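Local coordinates for succinoglycan biosynthesis protein (Bacillus cereus ATCC 14579, PDB 3B55) that is of uncertain function but binds a calcium ion and belongs to the erythromycin esterase family, whose namesakes open the macrolide lactone ring, at residues Gln155-Ala158 against Ser164-Arg167; Lys292-Glu295 against Lys300-Val303; Gln347-Val350 against Glu356-Pro359; Thr409-Gly412 against Pro416-Val419. The protein carries 1 engineered substitution. All blocks are in the same frame, centred on the assembly; numbering follows the deposited sequence.

Contact 1 of 4, residues Gln155-Ala158 against Ser164-Arg167; sequences QYNA and SKVR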
loop_
_atom_site.group_PDB
_atom_site.type_symbol
_atom_site.label_atom_id
_atom_site.label_comp_id
_atom_site.label_asym_id
_atom_site.label_seq_id
_atom_site.Cartn_x
_atom_site.Cartn_y
_atom_site.Cartn_z
ATOM N N GLN A 155 -10.075 -2.546 18.286
ATOM C CA GLN A 155 -10.732 -1.826 19.374
ATOM C C GLN A 155 -11.770 -0.845 18.842
ATOM O O GLN A 155 -12.896 -0.776 19.343
ATOM C CB GLN A 155 -9.693 -1.075 20.215
ATOM C CG GLN A 155 -8.808 -1.979 21.048
ATOM C CD GLN A 155 -7.815 -1.201 21.895
ATOM O OE1 GLN A 155 -6.599 -1.324 21.725
ATOM N NE2 GLN A 155 -8.331 -0.390 22.811
ATOM N N TYR A 156 -11.384 -0.082 17.829
ATOM C CA TYR A 156 -12.286 0.882 17.225
ATOM C C TYR A 156 -13.556 0.194 16.726
ATOM O O TYR A 156 -14.656 0.720 16.889
ATOM C CB TYR A 156 -11.580 1.594 16.065
ATOM C CG TYR A 156 -12.434 2.617 15.359
ATOM C CD1 TYR A 156 -13.370 2.234 14.395
ATOM C CD2 TYR A 156 -12.336 3.969 15.682
ATOM C CE1 TYR A 156 -14.186 3.179 13.770
ATOM C CE2 TYR A 156 -13.150 4.921 15.065
ATOM C CZ TYR A 156 -14.069 4.520 14.115
ATOM O OH TYR A 156 -14.865 5.464 13.508
ATOM N N ASN A 157 -13.400 -0.988 16.132
ATOM C CA ASN A 157 -14.535 -1.740 15.595
ATOM C C ASN A 157 -15.476 -2.357 16.645
ATOM O O ASN A 157 -16.639 -2.639 16.351
ATOM C CB ASN A 157 -14.033 -2.847 14.659
ATOM C CG ASN A 157 -13.572 -2.315 13.318
ATOM O OD1 ASN A 157 -13.059 -3.059 12.477
ATOM N ND2 ASN A 157 -13.744 -1.020 13.112
ATOM N N ALA A 158 -14.985 -2.566 17.863
ATOM C CA ALA A 158 -15.811 -3.158 18.912
ATOM C C ALA A 158 -16.459 -2.106 19.807
ATOM O O ALA A 158 -17.237 -2.443 20.701
ATOM C CB ALA A 158 -14.975 -4.121 19.759
ATOM N N SER A 164 -19.599 3.046 12.456
ATOM C CA SER A 164 -18.992 2.461 11.269
ATOM C C SER A 164 -17.739 1.661 11.608
ATOM O O SER A 164 -17.018 1.991 12.548
ATOM C CB SER A 164 -18.650 3.561 10.264
ATOM O OG SER A 164 -18.194 2.998 9.050
ATOM N N LYS A 165 -17.490 0.610 10.833
ATOM C CA LYS A 165 -16.331 -0.250 11.040
ATOM C C LYS A 165 -15.281 -0.070 9.948
ATOM O O LYS A 165 -15.602 0.270 8.812
ATOM C CB LYS A 165 -16.748 -1.719 11.058
ATOM C CG LYS A 165 -17.616 -2.161 12.233
ATOM C CD LYS A 165 -17.871 -3.662 12.116
ATOM C CE LYS A 165 -18.736 -4.225 13.229
ATOM N NZ LYS A 165 -17.995 -4.407 14.502
ATOM N N VAL A 166 -14.028 -0.316 10.311
ATOM C CA VAL A 166 -12.911 -0.209 9.384
ATOM C C VAL A 166 -12.564 -1.606 8.880
ATOM O O VAL A 166 -12.339 -2.512 9.682
ATOM C CB VAL A 166 -11.672 0.381 10.076
ATOM C CG1 VAL A 166 -10.482 0.388 9.112
ATOM C CG2 VAL A 166 -11.990 1.788 10.578
ATOM N N ARG A 167 -12.534 -1.776 7.556
ATOM C CA ARG A 167 -12.212 -3.064 6.942
ATOM C C ARG A 167 -10.751 -3.073 6.507
ATOM O O ARG A 167 -10.204 -2.040 6.118
ATOM C CB ARG A 167 -13.086 -3.313 5.709
ATOM C CG ARG A 167 -14.578 -3.141 5.928
ATOM C CD ARG A 167 -15.134 -4.104 6.970
ATOM N NE ARG A 167 -14.881 -5.511 6.659
ATOM C CZ ARG A 167 -15.220 -6.110 5.520
ATOM N NH1 ARG A 167 -15.829 -5.431 4.557
ATOM N NH2 ARG A 167 -14.950 -7.396 5.345
#

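Contact 2 of 4, residues Lys292-Glu295 against Lys300-Val303; sequences KWTE and KTIV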
loop_
_atom_site.group_PDB
_atom_site.type_symbol
_atom_site.label_atom_id
_atom_site.label_comp_id
_atom_site.label_asym_id
_atom_site.label_seq_id
_atom_site.Cartn_x
_atom_site.Cartn_y
_atom_site.Cartn_z
ATOM N N LYS A 292 -8.823 0.089 -6.189
ATOM C CA LYS A 292 -9.970 0.723 -6.840
ATOM C C LYS A 292 -11.243 -0.043 -6.496
ATOM O O LYS A 292 -12.273 0.554 -6.180
ATOM C CB LYS A 292 -9.790 0.761 -8.360
ATOM C CG LYS A 292 -10.975 1.397 -9.064
ATOM C CD LYS A 292 -10.668 1.798 -10.497
ATOM C CE LYS A 292 -11.021 0.701 -11.477
ATOM N NZ LYS A 292 -11.136 1.261 -12.856
ATOM N N TRP A 293 -11.169 -1.368 -6.559
ATOM C CA TRP A 293 -12.322 -2.202 -6.229
ATOM C C TRP A 293 -12.850 -1.870 -4.812
ATOM O O TRP A 293 -14.059 -1.780 -4.592
ATOM C CB TRP A 293 -11.927 -3.680 -6.300
ATOM C CG TRP A 293 -13.045 -4.595 -5.951
ATOM C CD1 TRP A 293 -13.966 -5.130 -6.804
ATOM C CD2 TRP A 293 -13.433 -5.004 -4.635
ATOM N NE1 TRP A 293 -14.907 -5.842 -6.100
ATOM C CE2 TRP A 293 -14.605 -5.778 -4.766
ATOM C CE3 TRP A 293 -12.904 -4.785 -3.356
ATOM C CZ2 TRP A 293 -15.263 -6.338 -3.662
ATOM C CZ3 TRP A 293 -13.559 -5.342 -2.254
ATOM C CH2 TRP A 293 -14.728 -6.108 -2.417
ATOM N N THR A 294 -11.937 -1.684 -3.861
ATOM C CA THR A 294 -12.305 -1.376 -2.480
ATOM C C THR A 294 -13.096 -0.073 -2.370
ATOM O O THR A 294 -14.168 -0.035 -1.783
ATOM C CB THR A 294 -11.051 -1.268 -1.592
ATOM O OG1 THR A 294 -10.310 -2.490 -1.667
ATOM C CG2 THR A 294 -11.447 -1.013 -0.136
ATOM N N GLU A 295 -12.543 1.000 -2.923
ATOM C CA GLU A 295 -13.192 2.303 -2.902
ATOM C C GLU A 295 -14.554 2.233 -3.608
ATOM O O GLU A 295 -15.557 2.743 -3.104
ATOM C CB GLU A 295 -12.276 3.329 -3.594
ATOM C CG GLU A 295 -12.721 4.795 -3.539
ATOM C CD GLU A 295 -13.926 5.088 -4.420
ATOM O OE1 GLU A 295 -13.934 4.626 -5.581
ATOM O OE2 GLU A 295 -14.861 5.783 -3.959
ATOM N N LYS A 300 -14.942 5.174 1.124
ATOM C CA LYS A 300 -13.742 5.969 1.336
ATOM C C LYS A 300 -12.624 5.056 1.825
ATOM O O LYS A 300 -12.742 4.401 2.864
ATOM C CB LYS A 300 -14.038 7.093 2.328
ATOM C CG LYS A 300 -15.225 7.948 1.886
ATOM C CD LYS A 300 -14.894 9.425 1.858
ATOM C CE LYS A 300 -14.633 9.965 3.244
ATOM N NZ LYS A 300 -14.456 11.447 3.225
ATOM N N THR A 301 -11.536 5.026 1.064
ATOM C CA THR A 301 -10.415 4.145 1.352
ATOM C C THR A 301 -9.061 4.815 1.554
ATOM O O THR A 301 -8.792 5.896 1.012
ATOM C CB THR A 301 -10.285 3.114 0.204
ATOM O OG1 THR A 301 -11.496 2.355 0.119
ATOM C CG2 THR A 301 -9.114 2.158 0.438
ATOM N N ILE A 302 -8.215 4.147 2.340
ATOM C CA ILE A 302 -6.857 4.602 2.636
ATOM C C ILE A 302 -5.869 3.575 2.087
ATOM O O ILE A 302 -5.847 2.439 2.542
ATOM C CB ILE A 302 -6.600 4.711 4.154
ATOM C CG1 ILE A 302 -7.572 5.707 4.783
ATOM C CG2 ILE A 302 -5.173 5.150 4.405
ATOM C CD1 ILE A 302 -7.393 5.864 6.272
ATOM N N VAL A 303 -5.051 3.971 1.121
ATOM C CA VAL A 303 -4.079 3.047 0.548
ATOM C C VAL A 303 -2.742 3.228 1.259
ATOM O O VAL A 303 -2.024 4.194 1.031
ATOM C CB VAL A 303 -3.905 3.287 -0.961
ATOM C CG1 VAL A 303 -2.919 2.276 -1.535
ATOM C CG2 VAL A 303 -5.254 3.174 -1.650
#

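Contact 3 of 4, residues Gln347-Val350 against Glu356-Pro359; sequences QYNV and EFGP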
loop_
_atom_site.group_PDB
_atom_site.type_symbol
_atom_site.label_atom_id
_atom_site.label_comp_id
_atom_site.label_asym_id
_atom_site.label_seq_id
_atom_site.Cartn_x
_atom_site.Cartn_y
_atom_site.Cartn_z
ATOM N N GLN A 347 18.364 5.725 11.607
ATOM C CA GLN A 347 18.605 4.361 11.165
ATOM C C GLN A 347 17.289 3.642 10.913
ATOM O O GLN A 347 16.258 3.992 11.488
ATOM C CB GLN A 347 19.424 3.606 12.211
ATOM C CG GLN A 347 20.722 4.310 12.565
ATOM C CD GLN A 347 21.551 3.539 13.564
ATOM O OE1 GLN A 347 22.212 2.557 13.217
ATOM N NE2 GLN A 347 21.511 3.971 14.820
ATOM N N TYR A 348 17.332 2.630 10.056
ATOM C CA TYR A 348 16.137 1.880 9.712
ATOM C C TYR A 348 16.483 0.438 9.390
ATOM O O TYR A 348 17.650 0.110 9.158
ATOM C CB TYR A 348 15.463 2.512 8.495
ATOM C CG TYR A 348 16.404 2.725 7.321
ATOM C CD1 TYR A 348 17.239 3.844 7.264
ATOM C CD2 TYR A 348 16.482 1.796 6.282
ATOM C CE1 TYR A 348 18.128 4.032 6.204
ATOM C CE2 TYR A 348 17.366 1.977 5.218
ATOM C CZ TYR A 348 18.185 3.091 5.190
ATOM O OH TYR A 348 19.077 3.259 4.166
ATOM N N ASN A 349 15.466 -0.422 9.386
ATOM C CA ASN A 349 15.668 -1.824 9.061
ATOM C C ASN A 349 15.709 -1.979 7.545
ATOM O O ASN A 349 14.944 -1.337 6.811
ATOM C CB ASN A 349 14.533 -2.698 9.604
ATOM C CG ASN A 349 14.619 -2.907 11.101
ATOM O OD1 ASN A 349 15.683 -3.206 11.639
ATOM N ND2 ASN A 349 13.490 -2.761 11.783
ATOM N N VAL A 350 16.612 -2.833 7.083
ATOM C CA VAL A 350 16.762 -3.105 5.663
ATOM C C VAL A 350 17.504 -4.430 5.554
ATOM O O VAL A 350 18.191 -4.828 6.494
ATOM C CB VAL A 350 17.583 -1.998 4.967
ATOM C CG1 VAL A 350 19.022 -1.983 5.504
ATOM C CG2 VAL A 350 17.578 -2.216 3.468
ATOM N N GLU A 356 19.622 -10.459 5.021
ATOM C CA GLU A 356 18.918 -10.507 6.304
ATOM C C GLU A 356 18.348 -9.132 6.661
ATOM O O GLU A 356 19.014 -8.106 6.503
ATOM C CB GLU A 356 19.865 -10.994 7.411
ATOM C CG GLU A 356 19.244 -11.023 8.812
ATOM C CD GLU A 356 19.303 -12.402 9.462
ATOM O OE1 GLU A 356 20.365 -13.056 9.366
ATOM O OE2 GLU A 356 18.294 -12.826 10.078
ATOM N N PHE A 357 17.108 -9.125 7.137
ATOM C CA PHE A 357 16.405 -7.905 7.520
ATOM C C PHE A 357 16.835 -7.470 8.916
ATOM O O PHE A 357 16.624 -8.198 9.888
ATOM C CB PHE A 357 14.894 -8.162 7.489
ATOM C CG PHE A 357 14.053 -6.917 7.579
ATOM C CD1 PHE A 357 14.167 -5.915 6.623
ATOM C CD2 PHE A 357 13.129 -6.760 8.608
ATOM C CE1 PHE A 357 13.372 -4.772 6.688
ATOM C CE2 PHE A 357 12.327 -5.619 8.682
ATOM C CZ PHE A 357 12.448 -4.627 7.721
ATOM N N GLY A 358 17.437 -6.286 9.015
ATOM C CA GLY A 358 17.886 -5.790 10.308
ATOM C C GLY A 358 18.184 -4.300 10.333
ATOM O O GLY A 358 18.049 -3.632 9.319
ATOM N N PRO A 359 18.602 -3.747 11.481
ATOM C CA PRO A 359 18.914 -2.319 11.603
ATOM C C PRO A 359 20.250 -1.949 10.965
ATOM O O PRO A 359 21.127 -1.400 11.631
ATOM C CB PRO A 359 18.930 -2.108 13.106
ATOM C CG PRO A 359 19.541 -3.409 13.586
ATOM C CD PRO A 359 18.788 -4.438 12.772
HETATM O O HOH W 1 22.043 1.329 11.136
#

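Contact 4 of 4, residues Thr409-Gly412 against Pro416-Val419; sequences TTEG and PKTV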
loop_
_atom_site.group_PDB
_atom_site.type_symbol
_atom_site.label_atom_id
_atom_site.label_comp_id
_atom_site.label_asym_id
_atom_site.label_seq_id
_atom_site.Cartn_x
_atom_site.Cartn_y
_atom_site.Cartn_z
ATOM N N THR A 409 13.722 -2.060 0.132
ATOM C CA THR A 409 13.928 -2.982 1.240
ATOM C C THR A 409 15.240 -3.763 1.216
ATOM O O THR A 409 15.606 -4.404 2.204
ATOM C CB THR A 409 12.742 -3.954 1.339
ATOM O OG1 THR A 409 12.578 -4.643 0.090
ATOM C CG2 THR A 409 11.468 -3.191 1.652
ATOM N N THR A 410 15.953 -3.707 0.096
ATOM C CA THR A 410 17.233 -4.400 -0.003
ATOM C C THR A 410 18.343 -3.437 -0.388
ATOM O O THR A 410 18.155 -2.567 -1.235
ATOM C CB THR A 410 17.206 -5.533 -1.049
ATOM O OG1 THR A 410 16.303 -6.562 -0.623
ATOM C CG2 THR A 410 18.606 -6.134 -1.221
ATOM N N GLU A 411 19.493 -3.594 0.259
ATOM C CA GLU A 411 20.673 -2.774 -0.004
ATOM C C GLU A 411 21.586 -3.656 -0.856
ATOM O O GLU A 411 21.918 -4.775 -0.455
ATOM C CB GLU A 411 21.377 -2.410 1.312
ATOM C CG GLU A 411 20.488 -1.673 2.308
ATOM C CD GLU A 411 20.805 -0.185 2.418
ATOM O OE1 GLU A 411 21.858 0.154 3.003
ATOM O OE2 GLU A 411 20.001 0.643 1.931
ATOM N N GLY A 412 21.976 -3.171 -2.031
ATOM C CA GLY A 412 22.834 -3.964 -2.895
ATOM C C GLY A 412 23.460 -3.131 -3.992
ATOM O O GLY A 412 22.976 -2.037 -4.268
ATOM N N PRO A 416 19.676 1.203 -6.265
ATOM C CA PRO A 416 19.952 2.616 -5.997
ATOM C C PRO A 416 19.440 3.047 -4.632
ATOM O O PRO A 416 18.340 2.652 -4.235
ATOM C CB PRO A 416 19.227 3.328 -7.133
ATOM C CG PRO A 416 18.064 2.413 -7.406
ATOM C CD PRO A 416 18.714 1.057 -7.372
ATOM N N LYS A 417 20.230 3.846 -3.917
ATOM C CA LYS A 417 19.806 4.312 -2.606
ATOM C C LYS A 417 18.988 5.594 -2.731
ATOM O O LYS A 417 18.248 5.956 -1.810
ATOM C CB LYS A 417 20.994 4.535 -1.666
ATOM C CG LYS A 417 20.550 4.568 -0.194
ATOM C CD LYS A 417 21.673 4.877 0.785
ATOM C CE LYS A 417 22.685 3.750 0.876
ATOM N NZ LYS A 417 22.036 2.468 1.253
ATOM N N THR A 418 19.116 6.275 -3.868
ATOM C CA THR A 418 18.348 7.490 -4.124
ATOM C C THR A 418 17.835 7.427 -5.559
ATOM O O THR A 418 18.359 6.675 -6.388
ATOM C CB THR A 418 19.195 8.786 -3.969
ATOM O OG1 THR A 418 20.071 8.933 -5.095
ATOM C CG2 THR A 418 20.016 8.737 -2.686
ATOM N N VAL A 419 16.803 8.211 -5.845
ATOM C CA VAL A 419 16.223 8.268 -7.180
ATOM C C VAL A 419 15.787 9.710 -7.425
ATOM O O VAL A 419 15.583 10.459 -6.475
ATOM C CB VAL A 419 14.976 7.346 -7.314
ATOM C CG1 VAL A 419 15.377 5.893 -7.128
ATOM C CG2 VAL A 419 13.915 7.742 -6.294
#

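Contact 1 of 4, residues Gln155-Ala158 against Ser164-Arg167
Tyr156 makes the first touch from the helix side, reaching the returning chain with one edge of its ring: CE1 comes to 3.3 Å from the carbonyl O of Ser164, which lies near the ring plane. Val166 CG2 approaches the ring obliquely, 4.1 Å from Tyr156 CD1, the two side chains crossing at about a right angle. His162 stacks on the same tyrosine, and Val102 of helix 88-104 touches both Tyr156 and Val166, so this apolar corner is built from more than one helix. These residues belong to a beta-alpha-beta crossover. Helix 144-158 is on the path that leads the chain from strand 109-112 to the neighbouring parallel strand 167-172, at the edge of the mixed sheet, and Ser164-Val166 is the loop just before that strand. Asn157 follows, buried, its amide group pressed against the backbone of Val166; its CG is 3.6 Å from Val166 N. Its side chain also lies along the root of Lys165, with CG 3.9 Å from Lys165 CB. The lysine runs out extended and then bends at its last torsion (chi4 -77°), which brings NZ to the backbone O of Asn157 at 2.9 Å. This hydrogen bond reaches the carbonyl from above its plane, 37° out, with a C=O...N angle of 137°. A positive charge placed there, near the C-terminal end of a helix, is probably favourable.

Contact 2 of 4, residues Lys292-Glu295 against Lys300-Val303
Thr294 and Thr301 meet where helix 278-298 lies on the mixed sheet of this alpha/beta fold, a short turn after the helix having delivered the chain into strand 301-306. The Thr294 methyl lies alongside the Thr301 hydroxyl, CG2 to OG1 3.4 Å, and the two methyls are 4.0 Å apart, CG2 to CG2; the side chains cross at about a right angle. The same Thr301 OG1 sits against the helix backbone, 3.5 Å from Glu295 CA, a packing contact with no polar bond between the two segments. Both hydroxyls find their acceptors just outside: Thr301 OG1 bonds to Gly299 O in the turn, and Thr294 OG1 to Asn290 O one helical turn earlier. In Thr294 that hydroxyl stands beside the backbone N (chi1 -57°), which puts CG2 anti to that N, facing the sheet. Further out, Asn109 and Val111 of strand 109-112 touch both threonines, while Thr301 pairs through its backbone with Ser76 and Val78 on the strand 77-82 side. The root of Glu295 stays against Thr301 OG1 while its carboxylate bends away at chi2 (-72°), OE1 hydrogen-bonded to Tyr332 OH.

Contact 3 of 4, residues Gln347-Val350 against Glu356-Pro359
Asn349 lays its CB over one face of the Phe357 ring, a CH-pi contact in which CB stands 3.9 Å from the ring centroid and 29° off the normal. The atom of the ring nearest to it is CZ, at 3.4 Å from Asn349 CB. One step out, CG lies beside the Gly358 carbonyl group, and the amide then divides. Its OD1 turns to the Gly358-Pro359 peptide and rests 3.0 Å from Pro359 N, a nitrogen with no hydrogen to give, so this is packing rather than a bond; the same OD1 is 3.5 Å from Pro359 CD. Its ND2 goes elsewhere, hydrogen-bonded to Ser439 OG in the C-terminal region. Asn349 CA makes a C-H...O contact with Gly358 O at 3.0 Å. All this sits on a beta hairpin formed by strands 346-351 and 357-362, in which Val350 and Gly358 are an antiparallel hydrogen-bonded pair. Val350 N gives to Gly358 O at 2.8 Å, with 157° at the hydrogen, and Gly358 N gives back to Val350 O at 3.0 Å, nearly straight at 169°. At Gly358 and Pro359 the second strand turns a corner. Having CG anti to the backbone N brings the Phe357 ring face against Asn349 CB; Val140 and Val441 touch the ring too. It comes to about 6 Å, side chain to side chain, from His85, a calcium ligand, which puts the hairpin near the metal site, though the ring itself is no ligand; the Asn349 backbone is hydrogen-bonded to Gly86, the residue next to that histidine.

Contact 4 of 4, residues Thr409-Gly412 against Pro416-Val419
The backbones of Glu411 and Lys417 keep well apart, CA to CA 7.6 Å, and it is two long side chains that bridge the gap. They link two points of the connection between strands 402-405 and 418-421, a small antiparallel pair: Glu411 lies in mid-connection and Lys417 immediately before the second strand begins. The interaction is a salt bridge at the surface, and it involves the charged ends alone. The lysine ammonium reaches both carboxylate oxygens from well above their plane, with NZ 2.8 Å from Glu411 OE2. The second oxygen is almost as near, NZ to OE1 2.9 Å, although that hydrogen bond is weak. Neither chain runs straight. Glu411 bends at chi2 (-106°), and Lys417 leaves the backbone extended before folding over at its last two torsions (chi3 -69°, chi4 -57°), which turn the ammonium toward the glutamate. Around the bridge, the backbone of Glu411 is tied to Lys351 at the end of strand 346-351, and that of Lys417 to Ala406, the residue just after strand 402-405. The glutamate side chain also packs on Tyr348 and Val350 of strand 346-351, which backs it from the side of the neighbouring hairpin. From the Glu411 side chain to the calcium ion is about 14 Å, so the pair takes no part in binding it. Behind the two oxygens, the carboxylate carbon CD of Glu411 lies 3.1 Å from Lys417 NZ.

How the contacts relate
Contacts 1 and 2 both sit where a helix hands the chain to a parallel strand of the main sheet, contact 2 buried at a central strand and contact 1 partly buried at the edge one; their centres are 16 Å apart and they do not touch. Contacts 3 and 4 belong to two small antiparallel pairs on the calcium side of the protein, contact 3 nearer the site than contact 4, and do touch: Val350 packs against the Glu411 side chain. The chemistry follows the place: plain threonine packing in the core, a lysine-to-carbonyl bond with aromatic packing at the sheet edge, strand pairing and CH-pi in the hairpin, and an ion pair at the surface. Contacts 1 and 4 lie on opposite sides of the chain's centre.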